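Long-range contacts in oxalate biosynthetic component 1 (Burkholderia thailandensis, PDB 5IKY), which makes oxalate as a bifunctional enzyme, a serine hydrolase of the alpha/beta hydrolase type that also has lyase activity: residues V375-V380 / P444-S449; I448-P453 / L467-I472. One frame throughout, in Å; residues are numbered along the deposited sequence.

Contact 1 (V375-V380 / P444-S449)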
loop_
_atom_site.group_PDB
_atom_site.type_symbol
_atom_site.label_atom_id
_atom_site.label_comp_id
_atom_site.label_asym_id
_atom_site.label_seq_id
_atom_site.Cartn_x
_atom_site.Cartn_y
_atom_site.Cartn_z
ATOM N N VAL A 375 12.405 -21.954 10.102
ATOM C CA VAL A 375 11.767 -22.875 9.177
ATOM C C VAL A 375 10.277 -22.576 9.132
ATOM O O VAL A 375 9.640 -22.406 10.169
ATOM C CB VAL A 375 12.015 -24.345 9.589
ATOM C CG1 VAL A 375 11.390 -25.305 8.590
ATOM C CG2 VAL A 375 13.502 -24.603 9.699
ATOM N N LEU A 376 9.723 -22.500 7.927
ATOM C CA LEU A 376 8.331 -22.097 7.756
ATOM C C LEU A 376 7.413 -23.292 7.539
ATOM O O LEU A 376 7.678 -24.139 6.685
ATOM C CB LEU A 376 8.209 -21.129 6.581
ATOM C CG LEU A 376 9.203 -19.970 6.584
ATOM C CD1 LEU A 376 9.065 -19.155 5.315
ATOM C CD2 LEU A 376 8.999 -19.103 7.816
ATOM N N PHE A 377 6.325 -23.355 8.300
ATOM C CA PHE A 377 5.389 -24.466 8.183
ATOM C C PHE A 377 3.973 -24.008 7.867
ATOM O O PHE A 377 3.493 -23.006 8.396
ATOM C CB PHE A 377 5.384 -25.302 9.464
ATOM C CG PHE A 377 6.628 -26.115 9.658
ATOM C CD1 PHE A 377 6.776 -27.334 9.019
ATOM C CD2 PHE A 377 7.650 -25.661 10.472
ATOM C CE1 PHE A 377 7.921 -28.089 9.194
ATOM C CE2 PHE A 377 8.796 -26.410 10.651
ATOM C CZ PHE A 377 8.933 -27.626 10.010
ATOM N N MET A 378 3.314 -24.771 6.999
ATOM C CA MET A 378 1.934 -24.527 6.606
ATOM C C MET A 378 1.071 -25.737 6.954
ATOM O O MET A 378 1.238 -26.809 6.369
ATOM C CB MET A 378 1.851 -24.238 5.105
ATOM C CG MET A 378 0.667 -23.387 4.694
ATOM S SD MET A 378 0.567 -21.888 5.676
ATOM C CE MET A 378 -1.103 -22.044 6.271
ATOM N N LEU A 379 0.157 -25.575 7.904
ATOM C CA LEU A 379 -0.725 -26.674 8.289
ATOM C C LEU A 379 -1.976 -26.714 7.426
ATOM O O LEU A 379 -2.876 -25.887 7.577
ATOM C CB LEU A 379 -1.123 -26.572 9.763
ATOM C CG LEU A 379 -0.016 -26.722 10.807
ATOM C CD1 LEU A 379 -0.621 -26.770 12.203
ATOM C CD2 LEU A 379 0.830 -27.956 10.535
ATOM N N VAL A 380 -2.026 -27.684 6.519
ATOM C CA VAL A 380 -3.199 -27.888 5.680
ATOM C C VAL A 380 -4.221 -28.732 6.431
ATOM O O VAL A 380 -4.311 -29.942 6.230
ATOM C CB VAL A 380 -2.830 -28.572 4.354
ATOM C CG1 VAL A 380 -3.979 -28.472 3.368
ATOM C CG2 VAL A 380 -1.574 -27.941 3.773
ATOM N N PRO A 444 13.824 -25.696 16.739
ATOM C CA PRO A 444 13.970 -24.624 17.734
ATOM C C PRO A 444 13.608 -23.250 17.176
ATOM O O PRO A 444 13.114 -22.400 17.915
ATOM C CB PRO A 444 15.457 -24.693 18.112
ATOM C CG PRO A 444 16.111 -25.500 17.031
ATOM C CD PRO A 444 15.069 -26.460 16.567
ATOM N N SER A 445 13.846 -23.043 15.886
ATOM C CA SER A 445 13.446 -21.801 15.233
ATOM C C SER A 445 12.514 -22.089 14.060
ATOM O O SER A 445 12.965 -22.486 12.984
ATOM C CB SER A 445 14.676 -21.021 14.756
ATOM O OG SER A 445 14.307 -19.765 14.209
ATOM N N CYS A 446 11.215 -21.893 14.266
ATOM C CA CYS A 446 10.247 -22.153 13.208
ATOM C C CYS A 446 8.970 -21.330 13.352
ATOM O O CYS A 446 8.581 -20.947 14.454
ATOM C CB CYS A 446 9.890 -23.641 13.167
ATOM S SG CYS A 446 8.787 -24.178 14.491
ATOM N N LYS A 447 8.325 -21.070 12.219
ATOM C CA LYS A 447 7.025 -20.404 12.187
ATOM C C LYS A 447 5.970 -21.371 11.673
ATOM O O LYS A 447 6.208 -22.099 10.710
ATOM C CB LYS A 447 7.069 -19.159 11.302
ATOM C CG LYS A 447 8.067 -18.106 11.745
ATOM C CD LYS A 447 7.631 -17.460 13.043
ATOM C CE LYS A 447 8.618 -16.395 13.481
ATOM N NZ LYS A 447 8.158 -15.696 14.713
ATOM N N ILE A 448 4.807 -21.380 12.317
ATOM C CA ILE A 448 3.725 -22.270 11.914
ATOM C C ILE A 448 2.447 -21.495 11.618
ATOM O O ILE A 448 1.966 -20.733 12.457
ATOM C CB ILE A 448 3.428 -23.322 12.993
ATOM C CG1 ILE A 448 4.679 -24.154 13.288
ATOM C CG2 ILE A 448 2.280 -24.221 12.560
ATOM C CD1 ILE A 448 4.512 -25.104 14.453
ATOM N N SER A 449 1.902 -21.693 10.421
ATOM C CA SER A 449 0.653 -21.047 10.035
ATOM C C SER A 449 -0.457 -22.069 9.806
ATOM O O SER A 449 -0.200 -23.262 9.641
ATOM C CB SER A 449 0.851 -20.196 8.779
ATOM O OG SER A 449 1.779 -19.153 9.015
HETATM O O HOH W 1 4.400 -20.314 7.759
#

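Contact 2 (I448-P453 / L467-I472)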
loop_
_atom_site.group_PDB
_atom_site.type_symbol
_atom_site.label_atom_id
_atom_site.label_comp_id
_atom_site.label_asym_id
_atom_site.label_seq_id
_atom_site.Cartn_x
_atom_site.Cartn_y
_atom_site.Cartn_z
ATOM N N ILE A 448 4.807 -21.380 12.317
ATOM C CA ILE A 448 3.725 -22.270 11.914
ATOM C C ILE A 448 2.447 -21.495 11.618
ATOM O O ILE A 448 1.966 -20.733 12.457
ATOM C CB ILE A 448 3.428 -23.322 12.993
ATOM C CG1 ILE A 448 4.679 -24.154 13.288
ATOM C CG2 ILE A 448 2.280 -24.221 12.560
ATOM C CD1 ILE A 448 4.512 -25.104 14.453
ATOM N N SER A 449 1.902 -21.693 10.421
ATOM C CA SER A 449 0.653 -21.047 10.035
ATOM C C SER A 449 -0.457 -22.069 9.806
ATOM O O SER A 449 -0.200 -23.262 9.641
ATOM C CB SER A 449 0.851 -20.196 8.779
ATOM O OG SER A 449 1.779 -19.153 9.015
ATOM N N LEU A 450 -1.696 -21.585 9.790
ATOM C CA LEU A 450 -2.860 -22.449 9.643
ATOM C C LEU A 450 -3.753 -22.026 8.482
ATOM O O LEU A 450 -3.990 -20.836 8.269
ATOM C CB LEU A 450 -3.676 -22.452 10.936
ATOM C CG LEU A 450 -5.019 -23.183 10.925
ATOM C CD1 LEU A 450 -4.803 -24.680 10.805
ATOM C CD2 LEU A 450 -5.828 -22.849 12.167
ATOM N N LEU A 451 -4.245 -23.006 7.731
ATOM C CA LEU A 451 -5.295 -22.754 6.754
ATOM C C LEU A 451 -6.449 -23.721 6.999
ATOM O O LEU A 451 -6.249 -24.830 7.491
ATOM C CB LEU A 451 -4.762 -22.881 5.321
ATOM C CG LEU A 451 -4.506 -24.254 4.690
ATOM C CD1 LEU A 451 -5.759 -24.810 4.019
ATOM C CD2 LEU A 451 -3.376 -24.153 3.684
ATOM N N LEU A 452 -7.658 -23.290 6.664
ATOM C CA LEU A 452 -8.832 -24.141 6.766
ATOM C C LEU A 452 -9.726 -23.915 5.551
ATOM O O LEU A 452 -9.968 -22.773 5.163
ATOM C CB LEU A 452 -9.596 -23.865 8.063
ATOM C CG LEU A 452 -8.946 -24.324 9.370
ATOM C CD1 LEU A 452 -9.756 -23.852 10.564
ATOM C CD2 LEU A 452 -8.807 -25.835 9.392
ATOM N N PRO A 453 -10.214 -25.009 4.945
ATOM C CA PRO A 453 -11.038 -24.966 3.731
ATOM C C PRO A 453 -12.517 -24.691 3.998
ATOM O O PRO A 453 -13.097 -25.278 4.911
ATOM C CB PRO A 453 -10.854 -26.368 3.149
ATOM C CG PRO A 453 -10.667 -27.232 4.353
ATOM C CD PRO A 453 -9.916 -26.392 5.360
ATOM N N LEU A 467 -3.585 -22.742 19.583
ATOM C CA LEU A 467 -2.340 -23.434 19.288
ATOM C C LEU A 467 -1.151 -22.480 19.335
ATOM O O LEU A 467 -0.008 -22.893 19.137
ATOM C CB LEU A 467 -2.423 -24.108 17.918
ATOM C CG LEU A 467 -3.515 -25.168 17.767
ATOM C CD1 LEU A 467 -3.574 -25.672 16.337
ATOM C CD2 LEU A 467 -3.270 -26.320 18.731
ATOM N N ASP A 468 -1.434 -21.207 19.604
ATOM C CA ASP A 468 -0.406 -20.172 19.679
ATOM C C ASP A 468 0.420 -20.135 18.394
ATOM O O ASP A 468 1.650 -20.111 18.431
ATOM C CB ASP A 468 0.499 -20.401 20.897
ATOM C CG ASP A 468 1.351 -19.190 21.232
ATOM O OD1 ASP A 468 0.843 -18.053 21.126
ATOM O OD2 ASP A 468 2.530 -19.378 21.603
ATOM N N LEU A 469 -0.267 -20.142 17.257
ATOM C CA LEU A 469 0.409 -20.163 15.967
ATOM C C LEU A 469 0.911 -18.780 15.574
ATOM O O LEU A 469 0.560 -17.776 16.197
ATOM C CB LEU A 469 -0.516 -20.715 14.886
ATOM C CG LEU A 469 -1.036 -22.131 15.141
ATOM C CD1 LEU A 469 -1.832 -22.628 13.947
ATOM C CD2 LEU A 469 0.105 -23.085 15.469
ATOM N N ASP A 470 1.735 -18.733 14.534
ATOM C CA ASP A 470 2.385 -17.493 14.135
ATOM C C ASP A 470 1.643 -16.788 13.006
ATOM O O ASP A 470 1.672 -15.561 12.904
ATOM C CB ASP A 470 3.828 -17.775 13.716
ATOM C CG ASP A 470 4.584 -18.585 14.750
ATOM O OD1 ASP A 470 5.006 -18.000 15.769
ATOM O OD2 ASP A 470 4.750 -19.807 14.548
ATOM N N GLY A 471 0.971 -17.567 12.164
ATOM C CA GLY A 471 0.311 -17.016 10.997
ATOM C C GLY A 471 -1.019 -17.661 10.663
ATOM O O GLY A 471 -1.290 -18.799 11.039
ATOM N N ILE A 472 -1.856 -16.911 9.956
ATOM C CA ILE A 472 -3.145 -17.408 9.493
ATOM C C ILE A 472 -3.269 -17.162 7.995
ATOM O O ILE A 472 -2.949 -16.075 7.512
ATOM C CB ILE A 472 -4.317 -16.729 10.227
ATOM C CG1 ILE A 472 -4.207 -16.945 11.737
ATOM C CG2 ILE A 472 -5.640 -17.256 9.722
ATOM C CD1 ILE A 472 -5.295 -16.254 12.532
#

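Contact 1 (V375-V380 / P444-S449)
F377 and I448 pair side by side in two parallel strands of a TIM-barrel-like domain, 375-380 and 446-451. The strands are neighbours in the barrel wall. Their axes pass 4.6 Å apart and run at 15° to each other. Five backbone hydrogen bonds join the segments. V375 N bonds to S445 O, F377 N to K447 O and L379 N to S449 O; V375 O and F377 O accept from K447 N and S449 N. The side chains of V375, F377, C446 and I448 leave on one face of the sheet. C446 CB meets the edge of the F377 ring, in its plane, 3.9 Å from CE2. The torsion of C446 (chi1 75°) sets SG between its own N and carbonyl carbon. SG reaches the ring obliquely, at 5.5 Å from the centroid. Beyond it, I448 CG2 lies 3.8 Å from L379 CG, and these two side chains cross obliquely. Helix 418-442 packs on this face: L439 touches F377, and V436 touches L379 and I448. The other face carries L376, M378, K447 and S449. M378 bends at chi2 and chi3, so that SD comes to 3.5 Å from S449 CB and CE lies beside the same residue. The M378 side chain is about 8 Å from the bound magnesium ion. K447 CB touches L376 CD2 where the two side chains cross, and the chain then leads its amino group away. On the M378 face a water donates to F377 O at 2.9 Å and pairs with S449 OG at 3.1 Å.

Contact 2 (I448-P453 / L467-I472)
I448 is gripped at both ends of its backbone by D470, just where the chain returns to the sheet in the beta-alpha-beta unit of strand 446-451, helix 460-466 and strand 471-474. The polar contacts come first. I448 N donates to D470 OD2 at 2.7 Å in a nearly straight bond (168°). The oxygen is met on its anti side, with the donor 17° out of the carboxylate plane. D470 N donates back to I448 O at 2.9 Å. A weak bond from G471 N reaches the same carbonyl. D470 gets there because its CG stands beside its own N (chi1 -51°), which turns the carboxylate toward I448. Further on, L450 N bonds to G471 O at 3.1 Å from above the carbonyl plane. S449 CA also offers a CA-H...O contact to G471 O.

The apolar contacts centre on L469, which points toward the strand. Its CD2 touches I448 CG2 at 3.8 Å. Its CD1 touches L450 CB at 3.5 Å, so its two methyls bridge alternate residues of the strand. V463 and L460 of helix 460-466 also pack on L450.

One close approach is of a different kind. S449 OG lies 3.3 Å from G471 CA, on the side where a side chain would stand. Before the strand, D468 ends helix 460-466 in a Schellman motif.

R440 of helix 418-442 forms a salt bridge to D470 OD2. With this arginine and I448 N both on one oxygen, the carboxylate would be expected to favour its ionised form.

How the contacts relate
Both contacts are buried in the barrel wall and share strand 446-451, with I448 and S449 in both. Contact 1 joins this strand to 375-380 on one flank; contact 2 joins it to 471-474 on the other. Contact 1 is regular: backbone bonds between two strands, the first of them to a residue just before the strand, with mostly apolar side chains and a sulfur on each face. Contact 2 catches the start of a strand, where a turn is still ending. There a carboxylate replaces a backbone acceptor, and a glycine lies close to the serine. The two meet where M378 CE packs against L450 and where L379 O probably accepts a bond from L451 N.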